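Local coordinates for protein transcriptional regulator (LacI family) (Clostridium acetobutylicum ATCC 824, PDB 3G85) that probably regulates transcription as a DNA-binding factor of the LacI family, with a periplasmic-binding-protein-like domain that in relatives senses small effectors, at residues I160-A168 against A178-P189; A200-N208 against Y230-V238. All coordinates share one frame; numbering follows the deposited sequence.

Contact 1 of 2, residues I160-A168 against A178-P189; sequences ISENHIIAA and AAKKLMKLKNTP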
loop_
_atom_site.group_PDB
_atom_site.type_symbol
_atom_site.label_atom_id
_atom_site.label_comp_id
_atom_site.label_asym_id
_atom_site.label_seq_id
_atom_site.Cartn_x
_atom_site.Cartn_y
_atom_site.Cartn_z
ATOM N N ILE A 160 -11.243 1.827 -20.460
ATOM C CA ILE A 160 -11.419 2.686 -19.298
ATOM C C ILE A 160 -11.495 4.117 -19.762
ATOM O O ILE A 160 -10.459 4.781 -19.914
ATOM C CB ILE A 160 -10.272 2.637 -18.232
ATOM C CG1 ILE A 160 -9.627 1.260 -18.123
ATOM C CG2 ILE A 160 -10.778 3.161 -16.867
ATOM C CD1 ILE A 160 -10.527 0.267 -17.463
ATOM N N SER A 161 -12.723 4.592 -19.936
ATOM C CA SER A 161 -12.991 5.992 -20.247
ATOM C C SER A 161 -12.482 6.882 -19.118
ATOM O O SER A 161 -12.640 6.553 -17.937
ATOM C CB SER A 161 -14.490 6.188 -20.469
ATOM O OG SER A 161 -15.013 5.120 -21.270
ATOM N N GLU A 162 -11.861 8.005 -19.492
ATOM C CA GLU A 162 -11.207 8.922 -18.542
ATOM C C GLU A 162 -12.172 9.466 -17.505
ATOM O O GLU A 162 -11.791 9.766 -16.378
ATOM C CB GLU A 162 -10.586 10.085 -19.303
ATOM C CG GLU A 162 -9.574 10.884 -18.506
ATOM C CD GLU A 162 -9.049 12.068 -19.297
ATOM O OE1 GLU A 162 -9.219 12.071 -20.554
ATOM O OE2 GLU A 162 -8.484 12.993 -18.664
ATOM N N ASN A 163 -13.434 9.593 -17.892
ATOM C CA ASN A 163 -14.425 10.077 -16.967
ATOM C C ASN A 163 -14.914 8.971 -16.045
ATOM O O ASN A 163 -15.704 9.218 -15.128
ATOM C CB ASN A 163 -15.606 10.694 -17.708
ATOM C CG ASN A 163 -16.433 9.653 -18.402
ATOM O OD1 ASN A 163 -15.918 8.889 -19.216
ATOM N ND2 ASN A 163 -17.717 9.605 -18.080
ATOM N N HIS A 164 -14.456 7.744 -16.272
ATOM C CA HIS A 164 -14.780 6.660 -15.329
ATOM C C HIS A 164 -13.680 6.389 -14.347
ATOM O O HIS A 164 -13.659 5.349 -13.740
ATOM C CB HIS A 164 -15.160 5.370 -16.042
ATOM C CG HIS A 164 -16.434 5.477 -16.807
ATOM N ND1 HIS A 164 -16.845 4.513 -17.702
ATOM C CD2 HIS A 164 -17.387 6.440 -16.815
ATOM C CE1 HIS A 164 -18.006 4.873 -18.223
ATOM N NE2 HIS A 164 -18.356 6.037 -17.700
ATOM N N ILE A 165 -12.748 7.324 -14.249
ATOM C CA ILE A 165 -11.788 7.372 -13.182
ATOM C C ILE A 165 -12.269 8.495 -12.260
ATOM O O ILE A 165 -12.423 9.656 -12.681
ATOM C CB ILE A 165 -10.364 7.617 -13.729
ATOM C CG1 ILE A 165 -9.922 6.419 -14.585
ATOM C CG2 ILE A 165 -9.402 7.808 -12.596
ATOM C CD1 ILE A 165 -8.815 6.732 -15.558
ATOM N N ILE A 166 -12.573 8.127 -11.019
ATOM C CA ILE A 166 -13.212 9.036 -10.073
ATOM C C ILE A 166 -12.281 9.191 -8.876
ATOM O O ILE A 166 -11.900 8.175 -8.258
ATOM C CB ILE A 166 -14.579 8.453 -9.601
ATOM C CG1 ILE A 166 -15.505 8.215 -10.804
ATOM C CG2 ILE A 166 -15.240 9.321 -8.558
ATOM C CD1 ILE A 166 -16.772 7.434 -10.483
ATOM N N ALA A 167 -11.903 10.432 -8.572
ATOM C CA ALA A 167 -11.089 10.723 -7.397
ATOM C C ALA A 167 -11.912 10.440 -6.144
ATOM O O ALA A 167 -13.146 10.639 -6.140
ATOM C CB ALA A 167 -10.595 12.175 -7.399
ATOM N N ALA A 168 -11.241 9.979 -5.088
ATOM C CA ALA A 168 -11.893 9.778 -3.789
ATOM C C ALA A 168 -10.937 10.005 -2.632
ATOM O O ALA A 168 -9.716 9.803 -2.761
ATOM C CB ALA A 168 -12.460 8.350 -3.704
ATOM N N ALA A 178 -17.758 8.504 -3.379
ATOM C CA ALA A 178 -17.372 8.143 -4.730
ATOM C C ALA A 178 -18.445 7.280 -5.404
ATOM O O ALA A 178 -18.732 7.464 -6.587
ATOM C CB ALA A 178 -16.001 7.417 -4.735
ATOM N N ALA A 179 -19.034 6.337 -4.666
ATOM C CA ALA A 179 -20.045 5.451 -5.233
ATOM C C ALA A 179 -21.302 6.237 -5.616
ATOM O O ALA A 179 -21.974 5.900 -6.601
ATOM C CB ALA A 179 -20.409 4.352 -4.241
ATOM N N LYS A 180 -21.625 7.252 -4.822
ATOM C CA LYS A 180 -22.793 8.106 -5.102
ATOM C C LYS A 180 -22.605 8.846 -6.444
ATOM O O LYS A 180 -23.545 8.979 -7.231
ATOM C CB LYS A 180 -23.053 9.064 -3.946
ATOM C CG LYS A 180 -23.577 8.370 -2.709
ATOM C CD LYS A 180 -23.948 9.348 -1.588
ATOM C CE LYS A 180 -24.441 8.596 -0.354
ATOM N NZ LYS A 180 -24.876 9.563 0.731
ATOM N N LYS A 181 -21.380 9.274 -6.720
ATOM C CA LYS A 181 -21.045 9.868 -8.034
ATOM C C LYS A 181 -21.056 8.816 -9.123
ATOM O O LYS A 181 -21.642 9.034 -10.189
ATOM C CB LYS A 181 -19.675 10.525 -8.000
ATOM C CG LYS A 181 -19.540 11.554 -6.963
ATOM C CD LYS A 181 -18.133 12.134 -6.956
ATOM C CE LYS A 181 -17.982 13.011 -5.714
ATOM N NZ LYS A 181 -16.605 13.515 -5.496
ATOM N N LEU A 182 -20.392 7.682 -8.876
ATOM C CA LEU A 182 -20.409 6.551 -9.806
ATOM C C LEU A 182 -21.837 6.266 -10.232
ATOM O O LEU A 182 -22.090 6.041 -11.409
ATOM C CB LEU A 182 -19.812 5.268 -9.185
ATOM C CG LEU A 182 -19.677 4.006 -10.045
ATOM C CD1 LEU A 182 -18.718 4.250 -11.241
ATOM C CD2 LEU A 182 -19.224 2.776 -9.231
HETATM N N MSE A 183 -22.757 6.304 -9.272
HETATM C CA MSE A 183 -24.163 5.993 -9.528
HETATM C C MSE A 183 -24.868 7.043 -10.408
HETATM O O MSE A 183 -25.897 6.747 -11.010
HETATM C CB MSE A 183 -24.945 5.808 -8.221
HETATM C CG MSE A 183 -24.511 4.615 -7.376
HETATM SE SE MSE A 183 -24.920 2.914 -8.227
HETATM C CE MSE A 183 -23.314 2.566 -9.277
ATOM N N LYS A 184 -24.311 8.240 -10.472
ATOM C CA LYS A 184 -24.859 9.301 -11.328
ATOM C C LYS A 184 -24.477 9.185 -12.789
ATOM O O LYS A 184 -25.108 9.832 -13.635
ATOM C CB LYS A 184 -24.478 10.672 -10.807
ATOM C CG LYS A 184 -25.361 11.090 -9.690
ATOM C CD LYS A 184 -24.866 12.327 -9.038
ATOM C CE LYS A 184 -25.699 12.524 -7.765
ATOM N NZ LYS A 184 -25.409 13.834 -7.210
ATOM N N LEU A 185 -23.458 8.375 -13.081
ATOM C CA LEU A 185 -23.003 8.164 -14.450
ATOM C C LEU A 185 -24.138 7.574 -15.294
ATOM O O LEU A 185 -24.918 6.729 -14.820
ATOM C CB LEU A 185 -21.716 7.319 -14.505
ATOM C CG LEU A 185 -20.378 7.931 -14.027
ATOM C CD1 LEU A 185 -19.339 6.869 -13.725
ATOM C CD2 LEU A 185 -19.790 8.893 -15.038
ATOM N N LYS A 186 -24.266 8.076 -16.523
ATOM C CA LYS A 186 -25.276 7.565 -17.445
ATOM C C LYS A 186 -25.054 6.085 -17.713
ATOM O O LYS A 186 -26.005 5.311 -17.715
ATOM C CB LYS A 186 -25.274 8.339 -18.770
ATOM C CG LYS A 186 -26.342 9.415 -18.838
ATOM C CD LYS A 186 -25.851 10.764 -18.318
ATOM C CE LYS A 186 -27.023 11.679 -18.032
ATOM N NZ LYS A 186 -27.750 11.272 -16.780
ATOM N N ASN A 187 -23.798 5.723 -17.963
ATOM C CA ASN A 187 -23.390 4.341 -18.190
ATOM C C ASN A 187 -22.280 3.984 -17.210
ATOM O O ASN A 187 -21.155 4.470 -17.355
ATOM C CB ASN A 187 -22.865 4.169 -19.615
ATOM C CG ASN A 187 -23.948 4.332 -20.666
ATOM O OD1 ASN A 187 -23.986 5.342 -21.374
ATOM N ND2 ASN A 187 -24.845 3.341 -20.767
ATOM N N THR A 188 -22.592 3.169 -16.201
ATOM C CA THR A 188 -21.560 2.673 -15.268
ATOM C C THR A 188 -21.062 1.284 -15.714
ATOM O O THR A 188 -21.876 0.386 -15.900
ATOM C CB THR A 188 -22.091 2.548 -13.824
ATOM O OG1 THR A 188 -22.952 1.401 -13.744
ATOM C CG2 THR A 188 -22.870 3.794 -13.399
ATOM N N PRO A 189 -19.727 1.101 -15.863
ATOM C CA PRO A 189 -19.163 -0.194 -16.236
ATOM C C PRO A 189 -19.496 -1.295 -15.228
ATOM O O PRO A 189 -19.958 -1.016 -14.117
ATOM C CB PRO A 189 -17.641 0.053 -16.245
ATOM C CG PRO A 189 -17.491 1.506 -16.448
ATOM C CD PRO A 189 -18.678 2.128 -15.711
HETATM O O HOH W 1 -15.489 11.074 -4.694
#
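His164 and Ile166 reach from the edge strand 165-167 and the turn before it onto the last turns of helix 172-182 and the loop that follows. His164 CG stands beside the backbone N and anti to the carbonyl carbon (chi1 -66°), and the ring is carried from CB across to the loop 185-189. There CG and ND1 of the ring lie against the pyrrolidine of Pro189, and His164 ND1 is 3.3 Å from Pro189 CG. Pro189 CD sits over one face, 4.0 Å from the centroid of the His164 ring, a CH-pi contact 29° off the normal. His164 CD2 is 3.7 Å from Leu185 CD1, with Leu185 CD2 slightly farther. CE1 and NE2 of the ring come close to the carbonyl O of Asn187, but for His164 NE2 the angle is too poor for a hydrogen bond.

Further along the strand, Ile166 sends CD1 across Leu182 at about a right angle, 3.8 Å from both Leu182 CA and Leu182 CD1. The same methyl also approaches Leu185, while Ala168 CB closes on Ala178 CB at 3.8 Å. Strand and helix run at 144° to each other, as in a beta-alpha-beta unit of a Rossmann-like sheet: the chain leaves edge strand 165-167, returns through helix 172-182 and enters strand 191-194, with strand 131-134 lying between the two. Ile133 of that middle strand touches both Ala168 and Ala178.

At the protein surface, one water accepts from Lys181 NZ and donates to Ala167 O, 2.8 Å from each. Direct contact is thus mainly apolar, and the bonded polar link found between the segments runs through a water joining Lys181 to the Ala167 carbonyl.

Contact 2 of 2, residues A200-N208 against Y230-V238; sequences ALGVISVLN and YTEFSTPPV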
loop_
_atom_site.group_PDB
_atom_site.type_symbol
_atom_site.label_atom_id
_atom_site.label_comp_id
_atom_site.label_asym_id
_atom_site.label_seq_id
_atom_site.Cartn_x
_atom_site.Cartn_y
_atom_site.Cartn_z
ATOM N N ALA A 200 -13.296 0.562 -1.211
ATOM C CA ALA A 200 -14.184 -0.545 -1.619
ATOM C C ALA A 200 -15.277 -0.838 -0.594
ATOM O O ALA A 200 -16.431 -1.113 -0.952
ATOM C CB ALA A 200 -13.350 -1.809 -1.883
ATOM N N LEU A 201 -14.938 -0.749 0.685
ATOM C CA LEU A 201 -15.944 -0.997 1.727
ATOM C C LEU A 201 -17.057 0.061 1.714
ATOM O O LEU A 201 -18.247 -0.279 1.864
ATOM C CB LEU A 201 -15.308 -1.048 3.111
ATOM C CG LEU A 201 -14.399 -2.269 3.319
ATOM C CD1 LEU A 201 -13.658 -2.085 4.659
ATOM C CD2 LEU A 201 -15.181 -3.633 3.186
ATOM N N GLY A 202 -16.680 1.306 1.466
ATOM C CA GLY A 202 -17.657 2.390 1.327
ATOM C C GLY A 202 -18.539 2.196 0.091
ATOM O O GLY A 202 -19.761 2.432 0.135
ATOM N N VAL A 203 -17.911 1.804 -1.011
ATOM C CA VAL A 203 -18.641 1.526 -2.268
ATOM C C VAL A 203 -19.720 0.451 -2.067
ATOM O O VAL A 203 -20.882 0.628 -2.430
ATOM C CB VAL A 203 -17.703 1.122 -3.391
ATOM C CG1 VAL A 203 -18.537 0.544 -4.593
ATOM C CG2 VAL A 203 -16.777 2.292 -3.800
ATOM N N ILE A 204 -19.349 -0.652 -1.441
ATOM C CA ILE A 204 -20.282 -1.738 -1.206
ATOM C C ILE A 204 -21.418 -1.290 -0.276
ATOM O O ILE A 204 -22.563 -1.763 -0.454
ATOM C CB ILE A 204 -19.525 -2.973 -0.679
ATOM C CG1 ILE A 204 -18.771 -3.616 -1.825
ATOM C CG2 ILE A 204 -20.442 -3.990 -0.043
ATOM C CD1 ILE A 204 -17.532 -4.309 -1.320
ATOM N N SER A 205 -21.132 -0.373 0.665
ATOM C CA SER A 205 -22.168 0.195 1.541
ATOM C C SER A 205 -23.311 0.750 0.655
ATOM O O SER A 205 -24.500 0.451 0.854
ATOM C CB SER A 205 -21.583 1.310 2.427
ATOM O OG SER A 205 -22.554 1.954 3.234
ATOM N N VAL A 206 -22.918 1.539 -0.335
ATOM C CA VAL A 206 -23.879 2.213 -1.219
ATOM C C VAL A 206 -24.550 1.206 -2.163
ATOM O O VAL A 206 -25.780 1.206 -2.306
ATOM C CB VAL A 206 -23.205 3.352 -1.998
ATOM C CG1 VAL A 206 -24.170 3.943 -3.057
ATOM C CG2 VAL A 206 -22.759 4.431 -1.053
ATOM N N LEU A 207 -23.763 0.345 -2.803
ATOM C CA LEU A 207 -24.315 -0.669 -3.705
ATOM C C LEU A 207 -25.315 -1.590 -3.004
ATOM O O LEU A 207 -26.321 -2.004 -3.616
ATOM C CB LEU A 207 -23.208 -1.506 -4.356
ATOM C CG LEU A 207 -22.095 -0.847 -5.167
ATOM C CD1 LEU A 207 -21.279 -1.940 -5.820
ATOM C CD2 LEU A 207 -22.600 0.145 -6.212
ATOM N N ASN A 208 -25.047 -1.937 -1.742
ATOM C CA ASN A 208 -25.996 -2.724 -0.951
ATOM C C ASN A 208 -27.325 -1.983 -0.687
ATOM O O ASN A 208 -28.406 -2.562 -0.866
ATOM C CB ASN A 208 -25.367 -3.173 0.368
ATOM C CG ASN A 208 -24.364 -4.308 0.179
ATOM O OD1 ASN A 208 -24.287 -4.908 -0.896
ATOM N ND2 ASN A 208 -23.605 -4.622 1.234
ATOM N N TYR A 230 -11.278 -7.314 7.136
ATOM C CA TYR A 230 -12.419 -6.451 6.805
ATOM C C TYR A 230 -13.016 -6.825 5.450
ATOM O O TYR A 230 -14.232 -6.825 5.262
ATOM C CB TYR A 230 -12.054 -4.969 6.862
ATOM C CG TYR A 230 -11.854 -4.450 8.260
ATOM C CD1 TYR A 230 -12.945 -4.211 9.106
ATOM C CD2 TYR A 230 -10.578 -4.181 8.740
ATOM C CE1 TYR A 230 -12.762 -3.732 10.410
ATOM C CE2 TYR A 230 -10.381 -3.693 10.054
ATOM C CZ TYR A 230 -11.475 -3.471 10.865
ATOM O OH TYR A 230 -11.292 -3.004 12.143
ATOM N N THR A 231 -12.155 -7.151 4.498
ATOM C CA THR A 231 -12.639 -7.540 3.172
ATOM C C THR A 231 -12.921 -9.055 3.091
ATOM O O THR A 231 -13.661 -9.497 2.205
ATOM C CB THR A 231 -11.636 -7.139 2.074
ATOM O OG1 THR A 231 -10.323 -7.600 2.439
ATOM C CG2 THR A 231 -11.614 -5.596 1.897
ATOM N N GLU A 232 -12.348 -9.841 4.018
ATOM C CA GLU A 232 -12.643 -11.293 4.043
ATOM C C GLU A 232 -14.114 -11.509 4.398
ATOM O O GLU A 232 -14.785 -12.352 3.814
ATOM C CB GLU A 232 -11.769 -12.046 5.048
ATOM C CG GLU A 232 -11.933 -13.599 4.964
ATOM C CD GLU A 232 -11.044 -14.369 5.906
ATOM O OE1 GLU A 232 -10.264 -13.764 6.657
ATOM O OE2 GLU A 232 -11.152 -15.618 5.928
ATOM N N PHE A 233 -14.606 -10.725 5.347
ATOM C CA PHE A 233 -15.906 -10.949 5.951
ATOM C C PHE A 233 -16.896 -9.827 5.747
ATOM O O PHE A 233 -17.909 -9.764 6.461
ATOM C CB PHE A 233 -15.759 -11.227 7.450
ATOM C CG PHE A 233 -14.899 -12.427 7.782
ATOM C CD1 PHE A 233 -15.327 -13.722 7.505
ATOM C CD2 PHE A 233 -13.671 -12.246 8.423
ATOM C CE1 PHE A 233 -14.526 -14.866 7.837
ATOM C CE2 PHE A 233 -12.860 -13.346 8.788
ATOM C CZ PHE A 233 -13.276 -14.663 8.491
ATOM N N SER A 234 -16.610 -8.918 4.811
ATOM C CA SER A 234 -17.587 -7.889 4.441
ATOM C C SER A 234 -18.816 -8.558 3.774
ATOM O O SER A 234 -18.788 -9.752 3.456
ATOM C CB SER A 234 -16.972 -6.871 3.488
ATOM O OG SER A 234 -16.324 -7.562 2.430
ATOM N N THR A 235 -19.887 -7.796 3.587
ATOM C CA THR A 235 -21.046 -8.319 2.851
ATOM C C THR A 235 -21.160 -7.562 1.529
ATOM O O THR A 235 -21.553 -6.402 1.527
ATOM C CB THR A 235 -22.354 -8.191 3.689
ATOM O OG1 THR A 235 -22.223 -8.961 4.900
ATOM C CG2 THR A 235 -23.558 -8.734 2.881
ATOM N N PRO A 236 -20.749 -8.183 0.407
ATOM C CA PRO A 236 -20.123 -9.482 0.266
ATOM C C PRO A 236 -18.602 -9.358 0.474
ATOM O O PRO A 236 -18.094 -8.231 0.552
ATOM C CB PRO A 236 -20.415 -9.819 -1.204
ATOM C CG PRO A 236 -20.259 -8.557 -1.855
ATOM C CD PRO A 236 -20.881 -7.529 -0.914
ATOM N N PRO A 237 -17.892 -10.494 0.604
ATOM C CA PRO A 237 -16.431 -10.466 0.594
ATOM C C PRO A 237 -15.899 -9.818 -0.690
ATOM O O PRO A 237 -16.474 -9.969 -1.780
ATOM C CB PRO A 237 -16.061 -11.952 0.716
ATOM C CG PRO A 237 -17.235 -12.524 1.529
ATOM C CD PRO A 237 -18.392 -11.859 0.855
ATOM N N VAL A 238 -14.836 -9.054 -0.535
ATOM C CA VAL A 238 -14.222 -8.309 -1.621
ATOM C C VAL A 238 -12.893 -8.959 -1.989
ATOM O O VAL A 238 -12.003 -9.171 -1.133
ATOM C CB VAL A 238 -13.937 -6.860 -1.164
ATOM C CG1 VAL A 238 -13.221 -6.008 -2.289
ATOM C CG2 VAL A 238 -15.206 -6.206 -0.716
#
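Leu201, Ile204 and Asn208 project from one side of helix 197-209 onto the end of helix 228-232 and the loop after it. Leu201 crosses Tyr230 at about a right angle, its CD1 4.0 Å from Tyr230 CB, while Leu201 CD2 lies 3.7 Å from Ser234 CB. One turn on, Ile204 lies oblique to Pro236: its CG2, anti to the backbone N, packs 3.7 Å from Pro236 CD and also rests against the carbonyl of Thr235. Ala200 CB, a turn before Ile204, is 4.2 Å from Val238 CG1.

The loop being packed here follows strand 219-224 and helix 228-232 and leads into strand 239-242, the neighbouring parallel strand of the same sheet, in the alternating beta-alpha order of periplasmic-binding-protein-like domains. Pro236 follows a cis peptide bond. Ser234 OG donates to Pro236 O at 2.7 Å from above the carbonyl plane, and Val238 N bonds back to Thr231 O. Thr231 OG1 in turn meets Arg279 NH1, which also binds Val238 O.

Asn208, a turn beyond Ile204, holds its amide almost flat toward Thr235 O, which lies 3° out of the amide plane. Asn208 ND2 donates to Thr235 O at 2.7 Å with a fairly straight N-H...O angle of 160°, although it approaches tilted from the carbonyl plane.

From the N terminus, contact 1 comes first: strand 165-167 runs into helix 172-182, and the chain folds back so that 178-189 lies against 160-168 before strand 191-194 begins. Contact 2 opens only afterwards, closing the longer excursion from helix 197-209 through strand 219-224 to the loop 233-238. The two loops are thus in series, neither nested nor crossed. Their centres are 18 Å apart, yet they touch: Ala179 CB packs 3.7 Å from Val206 CB, and selenomethionine Met183 touches Leu207. Helix 197-209 meets helix 172-182 on one side and segment 230-238 on another, linking the edge-strand side of the sheet with the approach to strand 239-242.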